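Long-range contact in KLLA0E08119p (Kluyveromyces lactis, PDB 3VA7), which probably carboxylates urea to urea-1-carboxylate with ATP, bicarbonate and biotin, the first step of urea breakdown, this chain holding the urea carboxylase part: residues F478-P483 and D625-N630. Numbering follows the deposited sequence.
Sequences FEVLAP and DVLFLN
F478 and L627 form an antiparallel hydrogen-bonded pair, and their side chains lie side by side on the same face of the sheet. F478 N donates to L627 O at 2.6 Å, and L627 N returns a bond to F478 O. Two residues on, beyond the non-hydrogen-bonded pair of E479 and V626, V480 N reaches D625 O at 2.8 Å in the straightest of the three bonds (165° at the hydrogen).

The dense part is the apolar face. L627 CB sits over the F478 ring, 3.9 Å from its centroid, in a CH-pi contact offset toward the rim, while L629 CD2 meets the ring edge in plane, 3.9 Å from F478 CD2. The ring lies there because CG is held between the backbone N and the carbonyl carbon (chi1 69°). A flat aromatic suits this place, offering a face to one leucine and an edge to the other; an alanine here would probably leave both leucines without their ring and open a gap beside L539, which F478 also touches. Beta-branched V480 fills the space next to D625, its CG2 3.9 Å from D625 CB.

The opposite face, with E479 and V626, is looser: E479 CG comes only to 4.2 Å from V626 CG2, and the extended glutamate carries its carboxylate on to a long, weak ion pair with K375. D625 is held more firmly, by a salt bridge from OD1 to R619 and a hydrogen bond from the backbone N of K622 to OD2.

Strand 626-628, in the carboxyltransferase subdomain A and B region, is an outermost strand of a six-stranded antiparallel sheet, paired with strand 477-480. Three backbone bonds and the packing of F478 against two leucines make the contact, while the carboxylates of D625 and, weakly, E479 are used outside it.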
# COMPACT_ATOMS: atom_id res chain seq x y z
N PHE A 478 4.65 18.54 -9.76
CA PHE A 478 4.17 18.36 -11.13
C PHE A 478 2.78 17.72 -11.18
O PHE A 478 2.23 17.40 -10.16
CB PHE A 478 5.22 17.70 -12.06
CG PHE A 478 5.52 16.26 -11.76
CD1 PHE A 478 4.79 15.25 -12.38
CD2 PHE A 478 6.54 15.92 -10.90
CE1 PHE A 478 5.07 13.90 -12.14
CE2 PHE A 478 6.84 14.58 -10.64
CZ PHE A 478 6.10 13.57 -11.28
N GLU A 479 2.20 17.56 -12.35
CA GLU A 479 0.84 17.05 -12.44
C GLU A 479 0.77 16.12 -13.62
O GLU A 479 1.30 16.42 -14.67
CB GLU A 479 -0.16 18.20 -12.59
CG GLU A 479 -1.63 17.77 -12.82
CD GLU A 479 -2.61 18.94 -13.08
OE1 GLU A 479 -3.74 18.67 -13.59
OE2 GLU A 479 -2.23 20.11 -12.77
N VAL A 480 0.08 15.01 -13.46
CA VAL A 480 0.06 14.01 -14.49
C VAL A 480 -1.07 14.24 -15.50
O VAL A 480 -2.23 13.87 -15.26
CB VAL A 480 -0.06 12.62 -13.85
CG1 VAL A 480 -0.10 11.55 -14.93
CG2 VAL A 480 1.08 12.37 -12.88
N LEU A 481 -0.73 14.83 -16.63
CA LEU A 481 -1.72 15.01 -17.70
C LEU A 481 -2.08 13.70 -18.36
O LEU A 481 -3.17 13.59 -18.92
CB LEU A 481 -1.20 15.95 -18.79
CG LEU A 481 -1.34 17.48 -18.71
CD1 LEU A 481 -1.80 17.98 -17.36
CD2 LEU A 481 0.01 18.08 -19.14
N ALA A 482 -1.15 12.73 -18.35
CA ALA A 482 -1.37 11.36 -18.86
C ALA A 482 -0.36 10.43 -18.14
O ALA A 482 0.76 10.86 -17.87
CB ALA A 482 -1.17 11.32 -20.32
N PRO A 483 -0.75 9.16 -17.82
CA PRO A 483 0.09 8.36 -16.88
C PRO A 483 1.28 7.60 -17.49
O PRO A 483 2.27 7.40 -16.83
CB PRO A 483 -0.92 7.36 -16.27
CG PRO A 483 -1.95 7.13 -17.38
CD PRO A 483 -2.00 8.46 -18.19
N ASP A 625 -3.02 12.68 -11.03
CA ASP A 625 -2.07 12.76 -9.89
C ASP A 625 -1.22 14.02 -9.88
O ASP A 625 -0.95 14.61 -10.92
CB ASP A 625 -1.13 11.55 -9.80
CG ASP A 625 -1.86 10.25 -9.52
OD1 ASP A 625 -2.90 10.27 -8.82
OD2 ASP A 625 -1.36 9.21 -10.02
N VAL A 626 -0.76 14.39 -8.68
CA VAL A 626 0.02 15.59 -8.42
C VAL A 626 1.21 15.28 -7.50
O VAL A 626 1.05 15.08 -6.30
CB VAL A 626 -0.86 16.64 -7.73
CG1 VAL A 626 -0.04 17.76 -7.11
CG2 VAL A 626 -1.96 17.18 -8.70
N LEU A 627 2.43 15.31 -8.04
CA LEU A 627 3.59 14.96 -7.24
C LEU A 627 4.45 16.14 -6.88
O LEU A 627 4.82 16.91 -7.74
CB LEU A 627 4.42 13.93 -7.98
CG LEU A 627 3.92 12.49 -7.92
CD1 LEU A 627 2.75 12.25 -8.86
CD2 LEU A 627 5.07 11.60 -8.27
N PHE A 628 4.80 16.20 -5.61
CA PHE A 628 5.50 17.32 -5.00
C PHE A 628 6.99 17.19 -5.09
O PHE A 628 7.50 16.07 -4.98
CB PHE A 628 5.04 17.50 -3.53
CG PHE A 628 3.70 18.15 -3.43
CD1 PHE A 628 2.54 17.39 -3.53
CD2 PHE A 628 3.60 19.53 -3.38
CE1 PHE A 628 1.28 17.99 -3.52
CE2 PHE A 628 2.37 20.15 -3.36
CZ PHE A 628 1.20 19.38 -3.44
N LEU A 629 7.68 18.33 -5.27
CA LEU A 629 9.15 18.35 -5.37
C LEU A 629 9.76 18.95 -4.13
O LEU A 629 9.04 19.29 -3.20
CB LEU A 629 9.62 19.15 -6.57
CG LEU A 629 9.10 18.84 -7.97
CD1 LEU A 629 10.03 19.55 -8.94
CD2 LEU A 629 9.01 17.33 -8.26
N ASN A 630 11.08 19.12 -4.15
CA ASN A 630 11.83 19.56 -2.99
C ASN A 630 12.64 20.84 -3.30
O ASN A 630 13.88 20.82 -3.28
CB ASN A 630 12.74 18.40 -2.55
CG ASN A 630 13.82 18.82 -1.55
OD1 ASN A 630 13.65 19.78 -0.79
ND2 ASN A 630 14.95 18.08 -1.54